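Side-chain contacts in GNA33 (Neisseria gonorrhoeae FA 1090, PDB 2G5D), which probably cleaves peptidoglycan chains exolytically as a lytic transglycosylase, leaving a 1,6-anhydro bond in the N-acetylmuramic acid residue: residues 355-360 against 364-369; 387-392 against 400-405; 55-60 against 336-341; 105-108 against 113-116; 120-125 against 393-398. All coordinates share one frame; numbering follows the deposited sequence.

Interaction 1: 355-360 against 364-369; sequences VATAHP and KALNRL
In the beta hairpin of strands 352-358 and 365-375, Thr357 and Leu366 form a hydrogen-bonded antiparallel pair, with their side chains lying side by side on one face of the sheet. Thr357 N donates to Leu366 O at 2.9 Å, and Leu366 N returns the bond to Thr357 O at 3.0 Å. Val355 and Arg368 form a second such pair farther from the turn, while His359 N closes the ladder at the turn end by binding Lys364 O at 2.8 Å. In Thr357 the hydroxyl stands opposite the backbone N (chi1 -175°); this lays CG2 against Leu366 CD1 at 3.9 Å and turns OG1 to Thr404 OG1 and Thr405 O. Those partners belong to strand 403-413, which runs antiparallel to strand 352-358 within the 3D domain, a family grouped with the double-psi beta-barrels. Leu366 also reaches toward the turn: its CB comes within 3.4 Å of His359 N, and the imidazole beyond is held through ND1, which is hydrogen-bonded to Val361 N and Thr362 N. Along its own strand Leu366 covers one face of the Arg368 guanidinium, with CD2 over the centre and 3.6 Å above the plane. That flat group is gripped further at NH1, by a salt bridge to Glu337 OE2 and a hydrogen bond to Tyr387 OH. On the other face of the hairpin, Asn367 bends its amide toward the partner strand, bringing OD1 to 3.3 Å from Ala356 CA. The same oxygen accepts from a water molecule that also donates to Thr357 O at 2.7 Å.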
# COMPACT_ATOMS: atom_id res chain seq x y z
N VAL A 355 3.14 -14.99 8.89
CA VAL A 355 3.57 -13.99 9.85
C VAL A 355 3.15 -14.43 11.23
O VAL A 355 1.97 -14.64 11.50
CB VAL A 355 3.00 -12.55 9.53
CG1 VAL A 355 3.52 -11.49 10.55
CG2 VAL A 355 3.39 -12.13 8.16
N ALA A 356 4.16 -14.63 12.07
CA ALA A 356 4.04 -14.87 13.49
C ALA A 356 4.32 -13.56 14.24
O ALA A 356 5.45 -13.07 14.27
CB ALA A 356 5.04 -15.96 13.92
N THR A 357 3.28 -12.98 14.83
CA THR A 357 3.44 -11.71 15.53
C THR A 357 2.52 -11.60 16.75
O THR A 357 2.11 -12.61 17.31
CB THR A 357 3.40 -10.48 14.53
OG1 THR A 357 3.69 -9.26 15.21
CG2 THR A 357 2.08 -10.39 13.78
N ALA A 358 2.26 -10.37 17.19
CA ALA A 358 1.28 -10.13 18.25
C ALA A 358 0.15 -9.25 17.73
O ALA A 358 0.39 -8.29 16.98
CB ALA A 358 1.95 -9.50 19.45
N HIS A 359 -1.08 -9.60 18.10
CA HIS A 359 -2.25 -8.77 17.82
C HIS A 359 -2.08 -7.36 18.42
O HIS A 359 -1.79 -7.23 19.60
CB HIS A 359 -3.51 -9.45 18.36
CG HIS A 359 -4.79 -8.82 17.88
ND1 HIS A 359 -5.26 -7.62 18.38
CD2 HIS A 359 -5.69 -9.22 16.95
CE1 HIS A 359 -6.39 -7.31 17.78
NE2 HIS A 359 -6.67 -8.26 16.90
N PRO A 360 -2.23 -6.30 17.58
CA PRO A 360 -1.98 -4.90 17.98
C PRO A 360 -2.80 -4.34 19.16
O PRO A 360 -2.41 -3.32 19.72
CB PRO A 360 -2.29 -4.10 16.70
CG PRO A 360 -3.10 -4.99 15.87
CD PRO A 360 -2.62 -6.38 16.16
N LYS A 364 -2.14 -10.80 22.23
CA LYS A 364 -2.12 -12.26 22.02
C LYS A 364 -1.47 -12.64 20.68
O LYS A 364 -1.24 -11.77 19.82
CB LYS A 364 -3.55 -12.83 22.04
CG LYS A 364 -4.25 -12.86 23.40
CD LYS A 364 -5.70 -13.31 23.21
CE LYS A 364 -6.54 -13.13 24.46
NZ LYS A 364 -7.97 -13.35 24.12
N ALA A 365 -1.19 -13.93 20.51
CA ALA A 365 -0.52 -14.44 19.32
C ALA A 365 -1.36 -14.24 18.05
O ALA A 365 -2.54 -14.64 18.01
CB ALA A 365 -0.14 -15.93 19.50
N LEU A 366 -0.74 -13.62 17.05
CA LEU A 366 -1.39 -13.34 15.78
C LEU A 366 -0.56 -14.06 14.72
O LEU A 366 0.45 -13.54 14.30
CB LEU A 366 -1.37 -11.83 15.50
CG LEU A 366 -2.45 -11.15 14.65
CD1 LEU A 366 -1.79 -10.32 13.55
CD2 LEU A 366 -3.51 -12.10 14.07
N ASN A 367 -0.99 -15.27 14.34
CA ASN A 367 -0.28 -16.13 13.36
C ASN A 367 -1.17 -16.38 12.14
O ASN A 367 -2.27 -16.93 12.25
CB ASN A 367 0.16 -17.49 13.97
CG ASN A 367 0.97 -17.35 15.26
OD1 ASN A 367 1.87 -16.54 15.37
ND2 ASN A 367 0.65 -18.18 16.24
N ARG A 368 -0.70 -15.95 10.97
CA ARG A 368 -1.55 -15.84 9.82
C ARG A 368 -0.80 -16.16 8.54
O ARG A 368 0.28 -15.64 8.33
CB ARG A 368 -2.08 -14.39 9.71
CG ARG A 368 -3.12 -14.00 10.78
CD ARG A 368 -4.53 -14.14 10.22
NE ARG A 368 -5.52 -14.18 11.29
CZ ARG A 368 -6.19 -13.13 11.77
NH1 ARG A 368 -6.00 -11.89 11.27
NH2 ARG A 368 -7.06 -13.32 12.77
N LEU A 369 -1.38 -17.00 7.69
CA LEU A 369 -0.89 -17.10 6.31
C LEU A 369 -1.53 -16.01 5.47
O LEU A 369 -2.68 -16.16 5.02
CB LEU A 369 -1.14 -18.47 5.68
CG LEU A 369 -0.52 -18.64 4.29
CD1 LEU A 369 0.99 -18.49 4.37
CD2 LEU A 369 -0.90 -20.00 3.74
O HOH W 1 2.99 -15.21 17.39

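Interaction 2: 387-392 against 400-405; sequences YFWGYG and GKQKTT
With CG turned opposite the backbone N (chi1 -173°) and the chain then bent at chi2 (130°), Gln402 carries its amide oxygen up to the indole NH of Trp389. The two residues flank the helix of a strand-helix-strand segment of the 3D domain: Trp389 is near the end of strand 384-391, helix 393-401 follows, and Gln402 sits just after that helix, next to strand 403-413. Trp389 NE1 donates to Gln402 OE1 at 2.7 Å, which is short, although the bond is bent, with an N-H...O angle of 146°. The amide carbon lies in the indole plane at the ring edge, and the two planes are only modestly turned against each other, while the donor stands well above the carbonyl plane. The side chains as a whole cross at about a right angle. Tyr387 lies next to the same oxygen. Its CB is 3.5 Å from Gln402 OE1, and its ring approaches the amide obliquely. Two residues apart on one strand, the aromatic pair also meet: Tyr387 CE2 lies over the centre of the indole, 3.4 Å above its plane, so the phenol points an edge at the Trp389 face. Pro360 packs against both Trp389 and Gln402, and Ala395, Leu398 and Ala399 of the helix add further contacts to the indole. All three touching residues are buried, and the one polar bond thus gives the indole NH an acceptor within the protein interior. On the benzo side of the nitrogen, Gln402 OE1 is still 3.7 Å from Trp389 CZ2.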
# COMPACT_ATOMS: atom_id res chain seq x y z
N TYR A 387 0.91 -4.89 7.61
CA TYR A 387 -0.19 -5.83 7.68
C TYR A 387 -1.47 -5.10 7.28
O TYR A 387 -1.83 -4.11 7.91
CB TYR A 387 -0.26 -6.38 9.12
CG TYR A 387 -1.26 -7.47 9.30
CD1 TYR A 387 -0.91 -8.80 9.14
CD2 TYR A 387 -2.57 -7.18 9.63
CE1 TYR A 387 -1.86 -9.82 9.28
CE2 TYR A 387 -3.52 -8.18 9.78
CZ TYR A 387 -3.16 -9.49 9.61
OH TYR A 387 -4.09 -10.48 9.78
N PHE A 388 -2.13 -5.53 6.19
CA PHE A 388 -3.32 -4.84 5.73
C PHE A 388 -4.56 -5.29 6.51
O PHE A 388 -4.96 -6.44 6.46
CB PHE A 388 -3.53 -4.97 4.20
CG PHE A 388 -4.75 -4.24 3.71
CD1 PHE A 388 -4.84 -2.85 3.82
CD2 PHE A 388 -5.83 -4.93 3.18
CE1 PHE A 388 -5.96 -2.17 3.42
CE2 PHE A 388 -6.95 -4.26 2.76
CZ PHE A 388 -7.01 -2.87 2.87
N TRP A 389 -5.15 -4.35 7.26
CA TRP A 389 -6.26 -4.67 8.13
C TRP A 389 -7.65 -4.64 7.50
O TRP A 389 -8.59 -5.19 8.07
CB TRP A 389 -6.21 -3.83 9.41
CG TRP A 389 -5.25 -4.38 10.42
CD1 TRP A 389 -4.01 -3.89 10.74
CD2 TRP A 389 -5.46 -5.53 11.25
NE1 TRP A 389 -3.44 -4.67 11.73
CE2 TRP A 389 -4.31 -5.67 12.07
CE3 TRP A 389 -6.51 -6.46 11.39
CZ2 TRP A 389 -4.17 -6.72 12.99
CZ3 TRP A 389 -6.37 -7.49 12.34
CH2 TRP A 389 -5.21 -7.61 13.12
N GLY A 390 -7.79 -4.06 6.31
CA GLY A 390 -9.08 -3.96 5.66
C GLY A 390 -9.59 -2.53 5.69
O GLY A 390 -8.83 -1.59 5.93
N TYR A 391 -10.90 -2.39 5.48
CA TYR A 391 -11.51 -1.08 5.34
C TYR A 391 -12.33 -0.72 6.58
O TYR A 391 -12.83 -1.60 7.28
CB TYR A 391 -12.36 -1.03 4.05
CG TYR A 391 -13.86 -1.27 4.20
CD1 TYR A 391 -14.44 -2.52 3.91
CD2 TYR A 391 -14.71 -0.24 4.59
CE1 TYR A 391 -15.83 -2.73 4.03
CE2 TYR A 391 -16.09 -0.43 4.72
CZ TYR A 391 -16.65 -1.67 4.44
OH TYR A 391 -18.02 -1.83 4.57
N GLY A 392 -12.45 0.58 6.85
CA GLY A 392 -13.32 1.05 7.92
C GLY A 392 -12.61 1.44 9.20
O GLY A 392 -11.39 1.32 9.32
N GLY A 400 -3.09 1.54 13.36
CA GLY A 400 -2.28 2.50 14.11
C GLY A 400 -1.66 1.96 15.39
O GLY A 400 -0.64 2.47 15.85
N LYS A 401 -2.28 0.93 15.96
CA LYS A 401 -1.80 0.29 17.19
C LYS A 401 -0.74 -0.79 16.93
O LYS A 401 -0.12 -1.30 17.87
CB LYS A 401 -2.99 -0.27 17.98
CG LYS A 401 -3.85 0.80 18.64
CD LYS A 401 -4.62 0.28 19.85
CE LYS A 401 -5.75 1.23 20.21
NZ LYS A 401 -6.35 0.94 21.54
N GLN A 402 -0.54 -1.12 15.66
CA GLN A 402 0.40 -2.15 15.25
C GLN A 402 1.84 -1.65 15.09
O GLN A 402 2.17 -0.93 14.14
CB GLN A 402 -0.07 -2.79 13.96
CG GLN A 402 0.75 -3.98 13.59
CD GLN A 402 -0.09 -5.16 13.27
OE1 GLN A 402 -0.85 -5.14 12.30
NE2 GLN A 402 0.04 -6.21 14.07
N LYS A 403 2.68 -2.05 16.04
CA LYS A 403 4.14 -1.87 15.99
C LYS A 403 4.83 -2.97 16.82
O LYS A 403 5.16 -2.76 18.00
CB LYS A 403 4.57 -0.47 16.43
CG LYS A 403 3.51 0.35 17.21
CD LYS A 403 3.61 0.21 18.72
CE LYS A 403 2.41 0.89 19.38
NZ LYS A 403 2.50 0.93 20.87
N THR A 404 5.03 -4.12 16.18
CA THR A 404 5.34 -5.39 16.87
C THR A 404 6.52 -6.15 16.25
O THR A 404 6.80 -6.05 15.04
CB THR A 404 4.12 -6.38 16.85
OG1 THR A 404 3.70 -6.64 15.50
CG2 THR A 404 2.95 -5.83 17.63
N THR A 405 7.20 -6.94 17.08
CA THR A 405 8.15 -7.93 16.59
C THR A 405 7.38 -9.01 15.81
O THR A 405 6.27 -9.39 16.19
CB THR A 405 8.93 -8.58 17.75
OG1 THR A 405 9.65 -7.57 18.46
CG2 THR A 405 9.91 -9.62 17.24

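Interaction 3: 55-60 against 336-341; sequences AQDFAK and GEYAGA
The Tyr338 ring has one face laid under Lys60, whose CB stands 3.6 Å from the ring centroid and 15° off the normal, a CH-pi contact. The aliphatic chain continues across that face toward the rim, where Lys60 CD comes to 3.6 Å from Tyr338 CE1. Beyond the hydroxyl end of the ring lies Asp57, its CB 3.6 Å from Tyr338 OH. The contact joins the start of helix 58-72 to the residues leading into strand 339-342 of the 3D domain. Asp57 is the N-cap of that helix and the centre of an inverse gamma turn; its OD1 accepts a weak capping bond from Lys60 N. A bend at the last torsion of the lysine (chi4 49°) returns the ammonium to its own segment, and NZ forms a salt bridge with Asp57 OD2 at 2.8 Å, meeting the carboxylate on its syn side. The phenol hydroxyl is tied to the loop through one water, 2.8 Å from Tyr338 OH, which donates to Gln56 OE1 at 2.9 Å and accepts from Asp57 N at 3.0 Å. Gln56 is in turn hydrogen-bonded to Asn367 O and Leu369 N. Lysine thus divides its roles: methylenes cover one face of the ring while the charge is paired with the capping aspartate, which probably keeps that carboxylate ionised, and the polar link between the two segments is left to water.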
# COMPACT_ATOMS: atom_id res chain seq x y z
N ALA A 55 -4.19 -24.70 12.70
CA ALA A 55 -5.43 -23.97 12.99
C ALA A 55 -5.75 -22.75 12.09
O ALA A 55 -6.72 -22.02 12.33
CB ALA A 55 -5.45 -23.57 14.48
N GLN A 56 -4.97 -22.56 11.03
CA GLN A 56 -5.25 -21.49 10.07
C GLN A 56 -6.61 -21.57 9.37
O GLN A 56 -7.09 -22.65 9.04
CB GLN A 56 -4.18 -21.42 8.99
CG GLN A 56 -2.80 -20.93 9.46
CD GLN A 56 -2.90 -19.61 10.17
OE1 GLN A 56 -3.22 -18.59 9.55
NE2 GLN A 56 -2.66 -19.61 11.48
N ASP A 57 -7.18 -20.41 9.10
CA ASP A 57 -8.31 -20.30 8.18
C ASP A 57 -7.71 -20.27 6.77
O ASP A 57 -7.58 -19.20 6.13
CB ASP A 57 -9.16 -19.08 8.51
CG ASP A 57 -10.50 -19.09 7.82
OD1 ASP A 57 -10.67 -19.82 6.82
OD2 ASP A 57 -11.38 -18.36 8.28
N PHE A 58 -7.33 -21.45 6.29
CA PHE A 58 -6.76 -21.63 4.96
C PHE A 58 -7.75 -21.33 3.83
O PHE A 58 -7.34 -21.11 2.68
CB PHE A 58 -6.19 -23.05 4.78
CG PHE A 58 -4.95 -23.33 5.57
CD1 PHE A 58 -5.00 -24.16 6.69
CD2 PHE A 58 -3.72 -22.79 5.21
CE1 PHE A 58 -3.85 -24.45 7.45
CE2 PHE A 58 -2.54 -23.06 5.98
CZ PHE A 58 -2.61 -23.90 7.08
N ALA A 59 -9.06 -21.35 4.11
CA ALA A 59 -10.04 -20.93 3.09
C ALA A 59 -9.81 -19.45 2.75
O ALA A 59 -9.78 -19.06 1.57
CB ALA A 59 -11.49 -21.14 3.60
N LYS A 60 -9.61 -18.65 3.80
CA LYS A 60 -9.38 -17.23 3.64
C LYS A 60 -8.03 -16.95 2.95
O LYS A 60 -7.98 -16.09 2.06
CB LYS A 60 -9.55 -16.48 4.98
CG LYS A 60 -11.01 -16.20 5.28
CD LYS A 60 -11.25 -15.50 6.61
CE LYS A 60 -12.73 -15.54 7.01
NZ LYS A 60 -13.33 -16.94 6.92
N GLY A 336 -8.74 -7.77 3.31
CA GLY A 336 -8.51 -7.43 4.72
C GLY A 336 -8.07 -8.61 5.56
O GLY A 336 -8.70 -9.69 5.52
N GLU A 337 -6.96 -8.41 6.29
CA GLU A 337 -6.38 -9.39 7.23
C GLU A 337 -5.59 -10.55 6.63
O GLU A 337 -5.02 -11.34 7.40
CB GLU A 337 -7.45 -9.96 8.15
CG GLU A 337 -7.90 -9.02 9.21
CD GLU A 337 -9.01 -9.60 10.04
OE1 GLU A 337 -10.12 -9.10 9.95
OE2 GLU A 337 -8.77 -10.58 10.78
N TYR A 338 -5.56 -10.62 5.30
CA TYR A 338 -4.97 -11.71 4.53
C TYR A 338 -4.05 -11.21 3.41
O TYR A 338 -3.73 -11.93 2.47
CB TYR A 338 -6.06 -12.68 4.01
CG TYR A 338 -6.56 -13.51 5.16
CD1 TYR A 338 -7.68 -13.12 5.92
CD2 TYR A 338 -5.87 -14.67 5.54
CE1 TYR A 338 -8.07 -13.88 7.04
CE2 TYR A 338 -6.26 -15.42 6.63
CZ TYR A 338 -7.34 -15.03 7.38
OH TYR A 338 -7.68 -15.83 8.45
N ALA A 339 -3.62 -9.96 3.55
CA ALA A 339 -2.66 -9.36 2.63
C ALA A 339 -1.69 -8.47 3.39
O ALA A 339 -1.99 -7.98 4.49
CB ALA A 339 -3.36 -8.57 1.51
N GLY A 340 -0.51 -8.30 2.83
CA GLY A 340 0.47 -7.41 3.43
C GLY A 340 1.40 -6.77 2.45
O GLY A 340 1.50 -7.21 1.30
N ALA A 341 2.06 -5.69 2.89
CA ALA A 341 3.13 -5.06 2.13
C ALA A 341 4.51 -5.53 2.60
O ALA A 341 4.76 -5.67 3.80
CB ALA A 341 3.02 -3.50 2.16
O HOH W 2 -5.95 -17.68 9.64

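Interaction 4: 105-108 against 113-116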
# COMPACT_ATOMS: atom_id res chain seq x y z
N PRO A 105 8.04 -23.81 2.58
CA PRO A 105 8.30 -22.64 3.41
C PRO A 105 9.81 -22.32 3.57
O PRO A 105 10.63 -23.20 3.86
CB PRO A 105 7.68 -23.02 4.78
CG PRO A 105 7.09 -24.39 4.61
CD PRO A 105 7.78 -25.00 3.42
N TRP A 106 10.15 -21.06 3.37
CA TRP A 106 11.51 -20.55 3.56
C TRP A 106 11.49 -19.55 4.69
O TRP A 106 10.98 -18.44 4.53
CB TRP A 106 12.05 -19.85 2.31
CG TRP A 106 12.18 -20.76 1.13
CD1 TRP A 106 11.17 -21.18 0.30
CD2 TRP A 106 13.38 -21.37 0.64
NE1 TRP A 106 11.68 -22.00 -0.68
CE2 TRP A 106 13.03 -22.13 -0.51
CE3 TRP A 106 14.74 -21.32 1.04
CZ2 TRP A 106 13.98 -22.84 -1.25
CZ3 TRP A 106 15.69 -22.05 0.29
CH2 TRP A 106 15.30 -22.80 -0.84
N GLN A 107 12.04 -19.97 5.84
CA GLN A 107 12.20 -19.06 6.98
C GLN A 107 13.21 -17.95 6.64
O GLN A 107 14.26 -18.21 6.06
CB GLN A 107 12.66 -19.84 8.21
CG GLN A 107 12.76 -18.95 9.42
CD GLN A 107 12.95 -19.72 10.71
OE1 GLN A 107 13.78 -20.62 10.78
NE2 GLN A 107 12.18 -19.35 11.74
N VAL A 108 12.86 -16.72 7.00
CA VAL A 108 13.61 -15.53 6.57
C VAL A 108 14.42 -14.93 7.72
O VAL A 108 13.86 -14.63 8.79
CB VAL A 108 12.67 -14.46 5.92
CG1 VAL A 108 13.49 -13.24 5.42
CG2 VAL A 108 11.85 -15.05 4.76
N SER A 113 19.15 -11.99 12.04
CA SER A 113 18.02 -12.02 12.95
C SER A 113 16.73 -12.47 12.28
O SER A 113 16.33 -11.96 11.23
CB SER A 113 17.84 -10.65 13.63
OG SER A 113 16.75 -10.69 14.54
N LEU A 114 16.10 -13.47 12.90
CA LEU A 114 14.76 -13.91 12.51
C LEU A 114 13.70 -12.85 12.86
O LEU A 114 12.62 -12.82 12.27
CB LEU A 114 14.43 -15.26 13.18
CG LEU A 114 15.16 -16.49 12.61
CD1 LEU A 114 14.84 -17.73 13.40
CD2 LEU A 114 14.84 -16.70 11.12
N ALA A 115 14.02 -11.99 13.82
CA ALA A 115 13.05 -11.03 14.34
C ALA A 115 13.02 -9.77 13.48
O ALA A 115 14.08 -9.21 13.15
CB ALA A 115 13.36 -10.68 15.80
N GLY A 116 11.82 -9.32 13.16
CA GLY A 116 11.63 -8.12 12.35
C GLY A 116 10.43 -7.32 12.78
O GLY A 116 9.88 -7.52 13.87
O HOH W 3 11.60 -14.44 10.52
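Leu114 sets both of its methyl groups against Gln107, the two side chains crossing at about a right angle. CD2 touches the aliphatic part, 3.5 Å from Gln107 CG, whereas CD1 rests on the amide, 3.5 Å from Gln107 NE2. The leucine CD2 also meets the backbone of the next residue, coming to 3.3 Å from Val108 O. Gln107 can offer this long flank because its CG lies opposite the backbone N (chi1 -177°) and the chain stays extended beyond it. A water lies between the two backbones, 2.9 Å from Val108 O and 2.6 Å from Leu114 O, within donating reach of both. Around this first shell the loop itself is shaped by an ST turn, in which Ala115 N donates to Ser113 OG at 3.1 Å with an N-H...O angle of 142°. The contact closes the connection between strands 103-110 and 116-129, both of which run antiparallel to strand 403-413. Trp106 and Val108 are joined by backbone hydrogen bonds to Gln410 and Val408, and Gly116 resumes the pairing at Gly406, so the intervening residues make an excursion from an edge that the two strands occupy one after the other. Farther out, Gln107 packs on Trp409, and Leu114 and Ala115 both lie on Tyr407 of strand 403-413. The other edge of strand 103-110 is held by strand 40-44, with Gln107 hydrogen-bonded through its backbone to Thr43, and Val108 resting its side chain on Tyr42.

Interaction 5: 120-125 against 393-398; sequences GYYEPV and DEAGEL
Tyr122 packs the centre of its ring flat against the helix backbone at Gly396, and this is the tight part of the contact. Gly396 CA lies 3.4 Å from the ring centroid and only 7° off the normal, a CH-pi contact over the face, and Gly396 N is 3.5 Å from Tyr122 CD1. With only hydrogens on its alpha carbon, the glycine lets the phenol approach the helix this closely. The ring is brought there by a first torsion that places CG between the backbone N and the carbonyl carbon (chi1 84°). At the root of the side chain, Tyr122 CB meets Ala395 CB at 4.0 Å and Ala395 O at 3.8 Å. Strand 116-129 is thereby joined to the opening turns of helix 393-401, which directly follows strand 384-391, its neighbour in the sheet; backbone bonds join Glu123 to Gly390 at the end of that strand and to Gly392, the N-cap of the helix. Toward the start of the helix the fit becomes looser. Val125 and Asp393 approach no nearer than 4.3 Å, between Val125 O and Asp393 OD1, and a water fills the link, accepting from Val125 N at 2.9 Å and donating to Asp393 OD1 at 2.9 Å. It lies in the plane of the Tyr122 ring, at its edge. Asp393 is solvent-exposed and sits in the first turn, where the helix N terminus would favour its negative charge. Direct contact thus rests on Tyr122 against Gly396 and Ala395, while the carboxylate reaches the strand through one water.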
# COMPACT_ATOMS: atom_id res chain seq x y z
N GLY A 120 0.94 -1.86 10.63
CA GLY A 120 -0.39 -2.06 10.06
C GLY A 120 -0.89 -0.91 9.21
O GLY A 120 -0.61 0.25 9.50
N TYR A 121 -1.61 -1.23 8.15
CA TYR A 121 -2.26 -0.19 7.36
C TYR A 121 -3.67 -0.59 7.03
O TYR A 121 -4.05 -1.74 7.25
CB TYR A 121 -1.45 0.19 6.11
CG TYR A 121 -1.35 -0.83 4.98
CD1 TYR A 121 -1.87 -0.55 3.72
CD2 TYR A 121 -0.66 -2.04 5.16
CE1 TYR A 121 -1.73 -1.46 2.67
CE2 TYR A 121 -0.52 -2.95 4.13
CZ TYR A 121 -1.05 -2.67 2.89
OH TYR A 121 -0.90 -3.58 1.88
N TYR A 122 -4.43 0.36 6.48
CA TYR A 122 -5.86 0.15 6.24
C TYR A 122 -6.44 1.09 5.19
O TYR A 122 -5.78 2.04 4.75
CB TYR A 122 -6.64 0.28 7.57
CG TYR A 122 -7.00 1.68 7.98
CD1 TYR A 122 -8.33 2.12 7.97
CD2 TYR A 122 -6.01 2.59 8.37
CE1 TYR A 122 -8.65 3.41 8.34
CE2 TYR A 122 -6.33 3.86 8.75
CZ TYR A 122 -7.64 4.27 8.74
OH TYR A 122 -7.93 5.55 9.12
N GLU A 123 -7.67 0.80 4.79
CA GLU A 123 -8.42 1.63 3.86
C GLU A 123 -9.44 2.49 4.62
O GLU A 123 -10.42 1.97 5.16
CB GLU A 123 -9.11 0.77 2.80
CG GLU A 123 -9.85 1.62 1.75
CD GLU A 123 -10.65 0.80 0.75
OE1 GLU A 123 -10.81 -0.42 0.95
OE2 GLU A 123 -11.14 1.39 -0.23
N PRO A 124 -9.22 3.81 4.67
CA PRO A 124 -10.18 4.63 5.44
C PRO A 124 -11.56 4.78 4.78
O PRO A 124 -11.68 4.77 3.56
CB PRO A 124 -9.49 6.00 5.53
CG PRO A 124 -8.55 6.04 4.38
CD PRO A 124 -8.13 4.62 4.09
N VAL A 125 -12.58 4.87 5.64
CA VAL A 125 -13.93 5.32 5.26
C VAL A 125 -14.11 6.77 5.74
O VAL A 125 -13.81 7.09 6.87
CB VAL A 125 -15.04 4.39 5.87
CG1 VAL A 125 -16.47 4.93 5.60
CG2 VAL A 125 -14.93 3.02 5.30
N ASP A 393 -13.42 1.88 10.16
CA ASP A 393 -12.98 2.49 11.42
C ASP A 393 -12.24 1.53 12.34
O ASP A 393 -11.26 1.90 12.97
CB ASP A 393 -14.18 3.09 12.18
CG ASP A 393 -14.70 4.39 11.57
OD1 ASP A 393 -14.14 4.90 10.57
OD2 ASP A 393 -15.70 4.92 12.10
N GLU A 394 -12.73 0.29 12.39
CA GLU A 394 -12.16 -0.78 13.24
C GLU A 394 -10.77 -1.15 12.78
O GLU A 394 -9.85 -1.23 13.59
CB GLU A 394 -13.07 -2.02 13.25
CG GLU A 394 -14.45 -1.82 13.93
CD GLU A 394 -15.40 -0.92 13.13
OE1 GLU A 394 -15.18 -0.71 11.91
OE2 GLU A 394 -16.38 -0.43 13.74
N ALA A 395 -10.64 -1.39 11.47
CA ALA A 395 -9.36 -1.61 10.81
C ALA A 395 -8.38 -0.47 11.06
O ALA A 395 -7.17 -0.71 11.17
CB ALA A 395 -9.57 -1.83 9.30
N GLY A 396 -8.89 0.76 11.15
CA GLY A 396 -8.10 1.95 11.47
C GLY A 396 -7.46 1.92 12.85
O GLY A 396 -6.26 2.16 13.00
N GLU A 397 -8.28 1.62 13.86
CA GLU A 397 -7.81 1.37 15.23
C GLU A 397 -6.71 0.30 15.31
O GLU A 397 -5.66 0.53 15.92
CB GLU A 397 -9.00 0.97 16.10
CG GLU A 397 -9.88 2.16 16.50
CD GLU A 397 -11.37 1.84 16.55
OE1 GLU A 397 -11.72 0.69 16.94
OE2 GLU A 397 -12.19 2.73 16.22
N LEU A 398 -6.93 -0.85 14.67
CA LEU A 398 -5.94 -1.93 14.61
C LEU A 398 -4.63 -1.51 13.97
O LEU A 398 -3.56 -1.76 14.52
CB LEU A 398 -6.50 -3.16 13.90
CG LEU A 398 -7.63 -3.85 14.66
CD1 LEU A 398 -8.46 -4.72 13.73
CD2 LEU A 398 -7.07 -4.67 15.81
O HOH W 4 -12.17 4.50 8.52

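From the N terminus, 55-60 opens the long loop that interaction 3 closes at 336-341, bringing the first helix to the 3D domain. Interaction 4 is a short closure nested inside it, between strand 103-110 and the loop that leads to strand 116-129. Strand 116-129 then opens interaction 5, which crosses interaction 3 and closes only at helix 393-401. Nested within interaction 5 is the hairpin of interaction 1; its strand 365-375 neighbours strand 339-342 and touches interaction 3 through Gln56. Last comes interaction 2, which crosses interaction 5, shares its helix, and lies about 7 Å from it between centres. Strand 403-413 borders strands 352-358, 103-110 and 116-129, linking these contacts.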